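Local coordinates for protein necrotic enteritis toxin B (Clostridium perfringens, PDB 4I0N) that probably forms pores in host cell membranes, as a toxin of the alpha-hemolysin fold associated with necrotic enteritis, at residues G77-P82 against R210-L215; W168-V173 against P222-A227; L58-F63 against Y85-K90; T156-R159 against L165-W168. All coordinates share one frame; numbering follows the deposited sequence.

Interaction 1 (G77-P82 against R210-L215); sequences GKMKWP and RDLSTL
M79, which meets L212 across this contact, sets its carbonyl oxygen at the edge of the W81 indole and in the ring plane, with O of M79 3.5 Å from CD1 of W81. F193 and F172 each make an edge-to-face stack with the indole, and NE1 is hydrogen-bonded to N263. This lies toward one side of the alpha-hemolysin fold, away from the chain centre, where strand 76-92 meets an N-capped helical turn, 214-217. M79 suits its place because an unbranched, apolar chain can bridge a wide gap: CG is anti to the backbone N (chi1 173°) and the rest runs extended, carrying the methyl far out from the strand. There it meets L212 tip to tip, with CE of M79 4.2 Å from CD1 of L212, a light touch that I216 and F193 help to fill in beside M79. L212, just before the cap residue, turns its branched apolar end to M79 and F193. S213 then takes the N-cap: its OG accepts from N of L215 at 3.0 Å, with an N-H...O angle of 147°. A serine fits here because its short hydroxyl reaches forward to the amide of L215 in the first turn; the same OG is also hydrogen-bonded to the carbonyl of P152. P82, with no amide hydrogen to offer, brings only carbon to the helical turn. CG of the P82 ring lies 3.4 Å from O of L215, the same oxygen that is hydrogen-bonded to OH of Y85.

Interaction 2 (W168-V173 against P222-A227); sequences WDIKFV and PNMALA
A Met-aromatic contact between W168 and M224 helps fill the interior of the beta sandwich, where strand 165-172 of one sheet faces strand 219-231 of the other. No hydrogen bond links the two segments; they meet through side chains alone. M224 lays its CG over the centre of the indole's six-membered ring, 3.5 Å from the centroid and only 2° off the ring normal, a CH-pi contact. Its CB rests close by, 3.7 Å from CH2 of W168. The chain of M224 bends at chi2 (82°), which sends the sulfur along above the same face rather than straight away from it; SD stands 4.8 Å from that centroid, a more distant approach. Beyond the sulfur, CE of M224 reaches I170 tip to tip, 3.8 Å from its CD1. Thus one methionine serves two neighbours: its flexible thioether chain can follow a flat ring and still reach a branched aliphatic end. Tryptophan supplies the broad surface and isoleucine, two residues on and facing the same way, extends it. The polar edge of the indole is satisfied too, NE1 being hydrogen-bonded to O of P105, while P105 and Y149 also pack on M224. Such interlocking of large apolar side chains between facing sheets is typical of the hydrophobic core of a beta sandwich, here that of the alpha-hemolysin fold.

Interaction 3 (L58-F63 against Y85-K90); sequences LNLEGF and YRINVK
The sandwich core of this alpha-hemolysin-type toxin is filled here in part by aliphatic side chains, L60 on strand 53-65 meeting I87 and V89 on strand 76-92. The backbones stay well apart, as expected for strands of facing sheets: the nearest CA atoms, those of L60 and V89, are 8.9 Å from each other. A single methyl does the touching. CD2 of L60 lies 3.9 Å from CG2 of I87 and likewise 3.9 Å from CG2 of V89, so it rests against two methyls at once. CG2 of I87 is in turn 4.2 Å from CG2 of V89, which makes the three methyls a compact triangle. L60 gets there because its CG is anti to the backbone N (chi1 168°), which swings the branched end out from its strand. It runs past V89 in the opposite direction and meets I87 at a slant. Beta-branched residues suit the receiving strand: I87 and V89, two positions apart, present methyls on the same face and favour extended backbone. The alternate residues turn the other way and are polar: R86 forms a salt bridge with D169, and N88 is hydrogen-bonded to E242. W168 and I239 pack on V89, I170 and F220 on I87, and V241 on L60. In its own sheet strand 53-65 runs between strands 37-47 and 219-231, whereas strand 76-92 lies between 165-172 and 236-255, antiparallel to each of these neighbours.

Interaction 4 (T156-R159 against L165-W168); sequences TIQR and LASW
Q158 and W168 form the tight part of this hairpin contact, a non-hydrogen-bonded antiparallel pair with CA atoms 4.3 Å apart. Their side chains lie alongside each other and point the same way; the Q158 chain, extended with CG anti to the backbone N (chi1 -173°), carries its amide along the indole at 20° to the ring plane. NE2 of Q158 comes 3.4 Å from CZ2 of W168. Glutamine suits the spot because its aliphatic part packs on the ring while its amide binds elsewhere: NE2 is hydrogen-bonded to S103 and OE1 to K106. On the other flank of W168, CG2 of T156 lies 3.9 Å from CD1 of the indole. The looser part belongs to I157 and the R159 chain, both partly exposed at the rim: the I157 side chain turns off from the neighbouring strand, while R159, bent at chi3, is nevertheless pinned to buried S167. There NH1 of R159 donates to OG of S167 at 2.7 Å, nearly straight at 158°, with the oxygen in the guanidinium plane. That serine hydroxyl is also hydrogen-bonded to OD1 of N88, so two polar partners hold it. The backbone adds N of R159 to O of S167, 2.9 Å. This antiparallel hairpin of strands 154-162 and 165-172 is flanked by strand 76-92 beside 165-172 and by the short strand 108-109 beside 154-162.

Interactions 2, 3 and 4 cluster near the centre of the folded molecule, their centres 6 to 10 Å apart, while interaction 1 lies 20 to 24 Å from each of them. Interactions 2 and 3 both bridge the two facing sheets, pairing strand 165-172 with 219-231 and strand 53-65 with 76-92; interaction 4 stays within one sheet, as a hairpin, and shares W168 with interaction 2. Strand 76-92 runs from interaction 1 to interaction 3, and the two also touch where L215 meets Y85 of interaction 3. Along the chain interaction 3 closes before interactions 4 and 2 begin, whereas interaction 1 spans 77 to 215. Strand 76-92 thereby links the sandwich core to the region round the helical turn 214-217.

Interaction 1 (G77-P82 against R210-L215)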
loop_
_atom_site.group_PDB
_atom_site.type_symbol
_atom_site.label_atom_id
_atom_site.label_comp_id
_atom_site.label_asym_id
_atom_site.label_seq_id
_atom_site.Cartn_x
_atom_site.Cartn_y
_atom_site.Cartn_z
ATOM N N GLY A 77 28.418 -10.673 1.988
ATOM C CA GLY A 77 26.996 -10.983 1.993
ATOM C C GLY A 77 26.212 -9.838 1.400
ATOM O O GLY A 77 26.610 -8.684 1.524
ATOM N N LYS A 78 25.107 -10.174 0.738
ATOM C CA LYS A 78 24.159 -9.167 0.280
ATOM C C LYS A 78 22.739 -9.589 0.564
ATOM O O LYS A 78 22.302 -10.693 0.192
ATOM C CB LYS A 78 24.314 -8.850 -1.210
ATOM C CG LYS A 78 23.297 -7.784 -1.689
ATOM C CD LYS A 78 23.548 -7.332 -3.103
ATOM C CE LYS A 78 22.922 -8.289 -4.089
ATOM N NZ LYS A 78 22.996 -7.693 -5.435
ATOM N N MET A 79 22.020 -8.695 1.232
ATOM C CA MET A 79 20.599 -8.875 1.493
ATOM C C MET A 79 19.827 -7.785 0.769
ATOM O O MET A 79 19.968 -6.599 1.092
ATOM C CB MET A 79 20.339 -8.796 3.003
ATOM C CG MET A 79 18.833 -8.796 3.377
ATOM S SD MET A 79 18.684 -8.734 5.176
ATOM C CE MET A 79 17.031 -8.079 5.390
ATOM N N LYS A 80 19.030 -8.183 -0.226
ATOM C CA LYS A 80 18.117 -7.261 -0.873
ATOM C C LYS A 80 16.809 -7.233 -0.084
ATOM O O LYS A 80 16.244 -8.291 0.220
ATOM C CB LYS A 80 17.861 -7.682 -2.328
ATOM C CG LYS A 80 17.001 -6.660 -3.074
ATOM C CD LYS A 80 16.752 -7.050 -4.507
ATOM C CE LYS A 80 15.775 -8.233 -4.647
ATOM N NZ LYS A 80 14.364 -7.858 -4.294
ATOM N N TRP A 81 16.290 -6.037 0.197
ATOM C CA TRP A 81 15.138 -5.909 1.092
ATOM C C TRP A 81 14.305 -4.692 0.664
ATOM O O TRP A 81 14.834 -3.804 -0.007
ATOM C CB TRP A 81 15.615 -5.805 2.556
ATOM C CG TRP A 81 16.432 -4.582 2.843
ATOM C CD1 TRP A 81 17.749 -4.367 2.526
ATOM C CD2 TRP A 81 15.967 -3.393 3.473
ATOM N NE1 TRP A 81 18.137 -3.108 2.951
ATOM C CE2 TRP A 81 17.053 -2.482 3.511
ATOM C CE3 TRP A 81 14.724 -2.998 4.001
ATOM C CZ2 TRP A 81 16.947 -1.200 4.070
ATOM C CZ3 TRP A 81 14.611 -1.732 4.572
ATOM C CH2 TRP A 81 15.729 -0.845 4.605
ATOM N N PRO A 82 12.996 -4.685 0.993
ATOM C CA PRO A 82 12.135 -3.593 0.534
ATOM C C PRO A 82 12.162 -2.406 1.491
ATOM O O PRO A 82 11.777 -2.528 2.668
ATOM C CB PRO A 82 10.749 -4.243 0.498
ATOM C CG PRO A 82 10.787 -5.226 1.610
ATOM C CD PRO A 82 12.215 -5.792 1.577
ATOM N N ARG A 210 12.417 -14.558 11.436
ATOM C CA ARG A 210 11.540 -14.385 12.606
ATOM C C ARG A 210 11.856 -13.127 13.436
ATOM O O ARG A 210 11.013 -12.682 14.235
ATOM C CB ARG A 210 11.579 -15.642 13.488
ATOM N N ASP A 211 13.043 -12.543 13.230
ATOM C CA ASP A 211 13.417 -11.296 13.902
ATOM C C ASP A 211 13.258 -10.056 13.023
ATOM O O ASP A 211 13.642 -8.975 13.446
ATOM C CB ASP A 211 14.866 -11.346 14.383
ATOM C CG ASP A 211 15.133 -12.502 15.326
ATOM O OD1 ASP A 211 14.196 -12.933 16.034
ATOM O OD2 ASP A 211 16.284 -12.978 15.335
ATOM N N LEU A 212 12.751 -10.228 11.798
ATOM C CA LEU A 212 12.518 -9.109 10.901
ATOM C C LEU A 212 11.042 -8.739 10.908
ATOM O O LEU A 212 10.178 -9.577 11.166
ATOM C CB LEU A 212 12.905 -9.499 9.469
ATOM C CG LEU A 212 14.368 -9.685 9.125
ATOM C CD1 LEU A 212 14.448 -10.322 7.757
ATOM C CD2 LEU A 212 15.073 -8.343 9.145
ATOM N N SER A 213 10.743 -7.496 10.570
ATOM C CA SER A 213 9.373 -7.122 10.286
ATOM C C SER A 213 8.801 -8.049 9.220
ATOM O O SER A 213 9.503 -8.419 8.277
ATOM C CB SER A 213 9.330 -5.696 9.749
ATOM O OG SER A 213 8.077 -5.456 9.143
ATOM N N THR A 214 7.533 -8.411 9.367
ATOM C CA THR A 214 6.843 -9.198 8.333
ATOM C C THR A 214 6.807 -8.493 6.968
ATOM O O THR A 214 6.713 -9.151 5.944
ATOM C CB THR A 214 5.407 -9.593 8.755
ATOM O OG1 THR A 214 4.629 -8.414 8.999
ATOM C CG2 THR A 214 5.445 -10.430 9.991
ATOM N N LEU A 215 6.908 -7.159 6.946
ATOM C CA LEU A 215 6.989 -6.415 5.673
ATOM C C LEU A 215 8.316 -6.663 4.941
ATOM O O LEU A 215 8.428 -6.459 3.727
ATOM C CB LEU A 215 6.785 -4.909 5.910
ATOM C CG LEU A 215 5.326 -4.436 5.838
ATOM C CD1 LEU A 215 4.415 -5.051 6.931
ATOM C CD2 LEU A 215 5.291 -2.886 5.937
#

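Interaction 2 (W168-V173 against P222-A227)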
loop_
_atom_site.group_PDB
_atom_site.type_symbol
_atom_site.label_atom_id
_atom_site.label_comp_id
_atom_site.label_asym_id
_atom_site.label_seq_id
_atom_site.Cartn_x
_atom_site.Cartn_y
_atom_site.Cartn_z
ATOM N N TRP A 168 0.406 6.655 -1.483
ATOM C CA TRP A 168 0.935 6.372 -0.155
ATOM C C TRP A 168 2.301 5.716 -0.271
ATOM O O TRP A 168 2.480 4.803 -1.075
ATOM C CB TRP A 168 0.039 5.395 0.587
ATOM C CG TRP A 168 -1.350 5.887 0.867
ATOM C CD1 TRP A 168 -1.774 6.565 1.976
ATOM C CD2 TRP A 168 -2.497 5.731 0.025
ATOM N NE1 TRP A 168 -3.122 6.844 1.880
ATOM C CE2 TRP A 168 -3.592 6.342 0.693
ATOM C CE3 TRP A 168 -2.710 5.129 -1.232
ATOM C CZ2 TRP A 168 -4.898 6.346 0.162
ATOM C CZ3 TRP A 168 -4.002 5.167 -1.776
ATOM C CH2 TRP A 168 -5.076 5.759 -1.077
ATOM N N ASP A 169 3.252 6.192 0.527
ATOM C CA ASP A 169 4.505 5.476 0.728
ATOM C C ASP A 169 4.465 4.802 2.077
ATOM O O ASP A 169 4.164 5.443 3.089
ATOM C CB ASP A 169 5.693 6.437 0.677
ATOM C CG ASP A 169 6.127 6.743 -0.725
ATOM O OD1 ASP A 169 5.601 6.118 -1.672
ATOM O OD2 ASP A 169 7.004 7.608 -0.887
ATOM N N ILE A 170 4.742 3.507 2.077
ATOM C CA ILE A 170 4.908 2.770 3.320
ATOM C C ILE A 170 6.412 2.539 3.402
ATOM O O ILE A 170 6.983 1.708 2.671
ATOM C CB ILE A 170 4.054 1.482 3.367
ATOM C CG1 ILE A 170 2.561 1.843 3.478
ATOM C CG2 ILE A 170 4.481 0.573 4.549
ATOM C CD1 ILE A 170 1.929 2.275 2.175
ATOM N N LYS A 171 7.049 3.323 4.271
ATOM C CA LYS A 171 8.493 3.497 4.220
ATOM C C LYS A 171 9.135 3.005 5.509
ATOM O O LYS A 171 8.640 3.242 6.598
ATOM C CB LYS A 171 8.847 4.984 4.004
ATOM C CG LYS A 171 10.335 5.256 3.827
ATOM C CD LYS A 171 10.548 6.775 3.516
ATOM C CE LYS A 171 12.041 7.152 3.414
ATOM N NZ LYS A 171 12.752 6.512 2.241
ATOM N N PHE A 172 10.273 2.350 5.368
ATOM C CA PHE A 172 10.960 1.780 6.504
ATOM C C PHE A 172 11.398 2.899 7.447
ATOM O O PHE A 172 11.848 3.980 7.001
ATOM C CB PHE A 172 12.182 1.005 6.005
ATOM C CG PHE A 172 12.984 0.388 7.115
ATOM C CD1 PHE A 172 12.519 -0.746 7.770
ATOM C CD2 PHE A 172 14.212 0.950 7.494
ATOM C CE1 PHE A 172 13.267 -1.322 8.814
ATOM C CE2 PHE A 172 14.958 0.392 8.525
ATOM C CZ PHE A 172 14.481 -0.757 9.183
ATOM N N VAL A 173 11.268 2.642 8.742
ATOM C CA VAL A 173 11.675 3.598 9.762
ATOM C C VAL A 173 12.965 3.122 10.428
ATOM O O VAL A 173 14.011 3.740 10.254
ATOM C CB VAL A 173 10.568 3.803 10.846
ATOM C CG1 VAL A 173 11.074 4.718 11.956
ATOM C CG2 VAL A 173 9.293 4.408 10.209
ATOM N N PRO A 222 -1.488 -4.059 1.610
ATOM C CA PRO A 222 -2.125 -2.752 1.669
ATOM C C PRO A 222 -3.653 -2.839 1.785
ATOM O O PRO A 222 -4.274 -3.783 1.281
ATOM C CB PRO A 222 -1.712 -2.099 0.350
ATOM C CG PRO A 222 -1.495 -3.272 -0.598
ATOM C CD PRO A 222 -0.846 -4.313 0.302
ATOM N N ASN A 223 -4.237 -1.853 2.462
ATOM C CA ASN A 223 -5.697 -1.714 2.534
ATOM C C ASN A 223 -5.930 -0.216 2.615
ATOM O O ASN A 223 -5.596 0.416 3.620
ATOM C CB ASN A 223 -6.277 -2.449 3.761
ATOM C CG ASN A 223 -7.825 -2.553 3.755
ATOM O OD1 ASN A 223 -8.415 -2.885 4.791
ATOM N ND2 ASN A 223 -8.478 -2.289 2.611
ATOM N N MET A 224 -6.443 0.349 1.529
ATOM C CA MET A 224 -6.737 1.765 1.449
ATOM C C MET A 224 -8.150 1.897 0.925
ATOM O O MET A 224 -8.691 0.958 0.351
ATOM C CB MET A 224 -5.772 2.515 0.517
ATOM C CG MET A 224 -4.368 2.671 1.040
ATOM S SD MET A 224 -3.351 1.190 0.761
ATOM C CE MET A 224 -1.823 1.718 1.557
ATOM N N ALA A 225 -8.750 3.057 1.107
ATOM C CA ALA A 225 -10.113 3.242 0.620
ATOM C C ALA A 225 -10.328 4.660 0.134
ATOM O O ALA A 225 -9.640 5.592 0.570
ATOM C CB ALA A 225 -11.132 2.876 1.706
ATOM N N LEU A 226 -11.292 4.830 -0.767
ATOM C CA LEU A 226 -11.598 6.165 -1.217
ATOM C C LEU A 226 -13.057 6.330 -1.574
ATOM O O LEU A 226 -13.809 5.341 -1.619
ATOM C CB LEU A 226 -10.684 6.546 -2.384
ATOM C CG LEU A 226 -10.708 5.713 -3.648
ATOM C CD1 LEU A 226 -12.026 5.913 -4.400
ATOM C CD2 LEU A 226 -9.525 6.159 -4.519
ATOM N N ALA A 227 -13.468 7.583 -1.792
ATOM C CA ALA A 227 -14.804 7.867 -2.277
ATOM C C ALA A 227 -14.636 8.553 -3.625
ATOM O O ALA A 227 -13.875 9.535 -3.728
ATOM C CB ALA A 227 -15.562 8.799 -1.305
#

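Interaction 3 (L58-F63 against Y85-K90)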
loop_
_atom_site.group_PDB
_atom_site.type_symbol
_atom_site.label_atom_id
_atom_site.label_comp_id
_atom_site.label_asym_id
_atom_site.label_seq_id
_atom_site.Cartn_x
_atom_site.Cartn_y
_atom_site.Cartn_z
ATOM N N LEU A 58 -14.823 2.943 -2.524
ATOM C CA LEU A 58 -14.003 1.856 -3.036
ATOM C C LEU A 58 -13.032 1.371 -1.955
ATOM O O LEU A 58 -12.505 2.165 -1.178
ATOM C CB LEU A 58 -13.212 2.314 -4.285
ATOM C CG LEU A 58 -14.039 2.816 -5.478
ATOM C CD1 LEU A 58 -13.138 3.106 -6.653
ATOM C CD2 LEU A 58 -15.090 1.794 -5.876
ATOM N N ASN A 59 -12.795 0.066 -1.906
ATOM C CA ASN A 59 -11.866 -0.491 -0.940
ATOM C C ASN A 59 -10.821 -1.281 -1.712
ATOM O O ASN A 59 -11.177 -2.185 -2.448
ATOM C CB ASN A 59 -12.620 -1.424 0.011
ATOM C CG ASN A 59 -11.715 -2.038 1.088
ATOM O OD1 ASN A 59 -11.127 -1.341 1.890
ATOM N ND2 ASN A 59 -11.650 -3.352 1.119
ATOM N N LEU A 60 -9.552 -0.927 -1.556
ATOM C CA LEU A 60 -8.460 -1.675 -2.190
ATOM C C LEU A 60 -7.793 -2.569 -1.148
ATOM O O LEU A 60 -7.371 -2.078 -0.086
ATOM C CB LEU A 60 -7.420 -0.705 -2.796
ATOM C CG LEU A 60 -6.107 -1.378 -3.210
ATOM C CD1 LEU A 60 -6.339 -2.366 -4.369
ATOM C CD2 LEU A 60 -5.039 -0.329 -3.601
ATOM N N GLU A 61 -7.717 -3.872 -1.426
ATOM C CA GLU A 61 -6.933 -4.781 -0.598
ATOM C C GLU A 61 -5.976 -5.508 -1.483
ATOM O O GLU A 61 -6.315 -5.874 -2.615
ATOM C CB GLU A 61 -7.820 -5.847 0.046
ATOM C CG GLU A 61 -8.897 -5.335 0.894
ATOM C CD GLU A 61 -9.862 -6.449 1.199
ATOM O OE1 GLU A 61 -10.878 -6.566 0.481
ATOM O OE2 GLU A 61 -9.554 -7.250 2.107
ATOM N N GLY A 62 -4.785 -5.759 -0.977
ATOM C CA GLY A 62 -3.830 -6.409 -1.841
ATOM C C GLY A 62 -2.636 -6.967 -1.133
ATOM O O GLY A 62 -2.613 -7.101 0.097
ATOM N N PHE A 63 -1.649 -7.319 -1.935
ATOM C CA PHE A 63 -0.430 -7.862 -1.397
ATOM C C PHE A 63 0.719 -7.570 -2.342
ATOM O O PHE A 63 0.592 -7.743 -3.565
ATOM C CB PHE A 63 -0.544 -9.364 -1.187
ATOM C CG PHE A 63 0.644 -9.952 -0.493
ATOM C CD1 PHE A 63 0.829 -9.750 0.889
ATOM C CD2 PHE A 63 1.601 -10.658 -1.206
ATOM C CE1 PHE A 63 1.944 -10.288 1.535
ATOM C CE2 PHE A 63 2.726 -11.206 -0.558
ATOM C CZ PHE A 63 2.895 -11.010 0.815
ATOM N N TYR A 85 7.355 0.576 0.058
ATOM C CA TYR A 85 6.258 0.193 -0.826
ATOM C C TYR A 85 5.445 1.451 -1.192
ATOM O O TYR A 85 5.010 2.174 -0.315
ATOM C CB TYR A 85 5.336 -0.786 -0.127
ATOM C CG TYR A 85 5.952 -2.097 0.265
ATOM C CD1 TYR A 85 5.833 -3.220 -0.575
ATOM C CD2 TYR A 85 6.586 -2.248 1.506
ATOM C CE1 TYR A 85 6.359 -4.467 -0.199
ATOM C CE2 TYR A 85 7.136 -3.500 1.892
ATOM C CZ TYR A 85 7.008 -4.595 1.029
ATOM O OH TYR A 85 7.518 -5.825 1.408
ATOM N N ARG A 86 5.221 1.679 -2.483
ATOM C CA ARG A 86 4.399 2.794 -2.946
ATOM C C ARG A 86 3.128 2.277 -3.606
ATOM O O ARG A 86 3.173 1.367 -4.466
ATOM C CB ARG A 86 5.150 3.657 -3.944
ATOM C CG ARG A 86 4.291 4.857 -4.421
ATOM C CD ARG A 86 5.140 5.842 -5.217
ATOM N NE ARG A 86 6.093 6.511 -4.343
ATOM C CZ ARG A 86 7.041 7.355 -4.750
ATOM N NH1 ARG A 86 7.178 7.651 -6.035
ATOM N NH2 ARG A 86 7.859 7.908 -3.858
ATOM N N ILE A 87 2.001 2.856 -3.202
ATOM C CA ILE A 87 0.702 2.453 -3.750
ATOM C C ILE A 87 0.089 3.714 -4.340
ATOM O O ILE A 87 -0.093 4.700 -3.638
ATOM C CB ILE A 87 -0.219 1.834 -2.656
ATOM C CG1 ILE A 87 0.291 0.444 -2.231
ATOM C CG2 ILE A 87 -1.693 1.707 -3.150
ATOM C CD1 ILE A 87 1.285 0.451 -1.105
ATOM N N ASN A 88 -0.225 3.674 -5.635
ATOM C CA ASN A 88 -0.911 4.793 -6.270
ATOM C C ASN A 88 -2.277 4.293 -6.713
ATOM O O ASN A 88 -2.388 3.197 -7.284
ATOM C CB ASN A 88 -0.165 5.288 -7.504
ATOM C CG ASN A 88 1.246 5.763 -7.215
ATOM O OD1 ASN A 88 1.553 6.298 -6.153
ATOM N ND2 ASN A 88 2.118 5.574 -8.186
ATOM N N VAL A 89 -3.307 5.088 -6.452
ATOM C CA VAL A 89 -4.618 4.779 -6.969
ATOM C C VAL A 89 -5.034 5.991 -7.811
ATOM O O VAL A 89 -5.148 7.097 -7.287
ATOM C CB VAL A 89 -5.621 4.492 -5.829
ATOM C CG1 VAL A 89 -6.982 4.204 -6.400
ATOM C CG2 VAL A 89 -5.162 3.282 -4.977
ATOM N N LYS A 90 -5.234 5.782 -9.112
ATOM C CA LYS A 90 -5.527 6.871 -10.032
ATOM C C LYS A 90 -6.928 6.705 -10.569
ATOM O O LYS A 90 -7.353 5.598 -10.837
ATOM C CB LYS A 90 -4.538 6.906 -11.202
ATOM C CG LYS A 90 -3.114 7.265 -10.779
ATOM C CD LYS A 90 -2.181 7.165 -11.977
ATOM C CE LYS A 90 -0.750 7.502 -11.595
ATOM N NZ LYS A 90 0.169 7.258 -12.760
#

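Interaction 4 (T156-R159 against L165-W168)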
loop_
_atom_site.group_PDB
_atom_site.type_symbol
_atom_site.label_atom_id
_atom_site.label_comp_id
_atom_site.label_asym_id
_atom_site.label_seq_id
_atom_site.Cartn_x
_atom_site.Cartn_y
_atom_site.Cartn_z
ATOM N N THR A 156 3.368 4.985 7.265
ATOM C CA THR A 156 2.590 5.293 6.074
ATOM C C THR A 156 2.556 6.810 5.900
ATOM O O THR A 156 2.230 7.541 6.845
ATOM C CB THR A 156 1.149 4.799 6.216
ATOM O OG1 THR A 156 1.169 3.371 6.273
ATOM C CG2 THR A 156 0.289 5.269 5.012
ATOM N N ILE A 157 2.929 7.270 4.708
ATOM C CA ILE A 157 2.903 8.702 4.390
ATOM C C ILE A 157 1.968 8.854 3.203
ATOM O O ILE A 157 2.249 8.319 2.124
ATOM C CB ILE A 157 4.314 9.225 4.016
ATOM C CG1 ILE A 157 5.301 8.942 5.172
ATOM C CG2 ILE A 157 4.265 10.722 3.622
ATOM C CD1 ILE A 157 6.765 8.918 4.752
ATOM N N GLN A 158 0.844 9.544 3.380
ATOM C CA GLN A 158 0.037 9.847 2.190
ATOM C C GLN A 158 0.713 10.995 1.441
ATOM O O GLN A 158 0.713 12.132 1.904
ATOM C CB GLN A 158 -1.423 10.165 2.506
ATOM C CG GLN A 158 -2.251 10.307 1.205
ATOM C CD GLN A 158 -3.751 10.435 1.420
ATOM O OE1 GLN A 158 -4.206 11.208 2.265
ATOM N NE2 GLN A 158 -4.533 9.686 0.626
ATOM N N ARG A 159 1.328 10.677 0.310
ATOM C CA ARG A 159 2.185 11.626 -0.410
ATOM C C ARG A 159 1.428 12.439 -1.453
ATOM O O ARG A 159 1.864 13.538 -1.815
ATOM C CB ARG A 159 3.367 10.897 -1.048
ATOM C CG ARG A 159 2.970 9.643 -1.830
ATOM C CD ARG A 159 4.169 8.954 -2.463
ATOM N NE ARG A 159 4.860 9.830 -3.410
ATOM C CZ ARG A 159 4.518 10.003 -4.685
ATOM N NH1 ARG A 159 3.478 9.365 -5.206
ATOM N NH2 ARG A 159 5.224 10.829 -5.451
ATOM N N LEU A 165 -5.536 11.349 -8.085
ATOM C CA LEU A 165 -4.480 10.486 -7.554
ATOM C C LEU A 165 -4.469 10.493 -6.034
ATOM O O LEU A 165 -4.435 11.560 -5.423
ATOM C CB LEU A 165 -3.088 10.930 -8.049
ATOM C CG LEU A 165 -1.802 10.313 -7.464
ATOM C CD1 LEU A 165 -1.669 8.774 -7.698
ATOM C CD2 LEU A 165 -0.581 11.041 -8.022
ATOM N N ALA A 166 -4.500 9.304 -5.437
ATOM C CA ALA A 166 -4.214 9.132 -4.029
ATOM C C ALA A 166 -2.980 8.243 -4.006
ATOM O O ALA A 166 -2.926 7.222 -4.700
ATOM C CB ALA A 166 -5.375 8.420 -3.325
ATOM N N SER A 167 -1.968 8.651 -3.258
ATOM C CA SER A 167 -0.728 7.890 -3.229
ATOM C C SER A 167 -0.176 7.805 -1.816
ATOM O O SER A 167 -0.275 8.762 -1.068
ATOM C CB SER A 167 0.295 8.535 -4.151
ATOM O OG SER A 167 1.513 7.803 -4.099
ATOM N N TRP A 168 0.406 6.655 -1.483
ATOM C CA TRP A 168 0.935 6.372 -0.155
ATOM C C TRP A 168 2.301 5.716 -0.271
ATOM O O TRP A 168 2.480 4.803 -1.075
ATOM C CB TRP A 168 0.039 5.395 0.587
ATOM C CG TRP A 168 -1.350 5.887 0.867
ATOM C CD1 TRP A 168 -1.774 6.565 1.976
ATOM C CD2 TRP A 168 -2.497 5.731 0.025
ATOM N NE1 TRP A 168 -3.122 6.844 1.880
ATOM C CE2 TRP A 168 -3.592 6.342 0.693
ATOM C CE3 TRP A 168 -2.710 5.129 -1.232
ATOM C CZ2 TRP A 168 -4.898 6.346 0.162
ATOM C CZ3 TRP A 168 -4.002 5.167 -1.776
ATOM C CH2 TRP A 168 -5.076 5.759 -1.077
#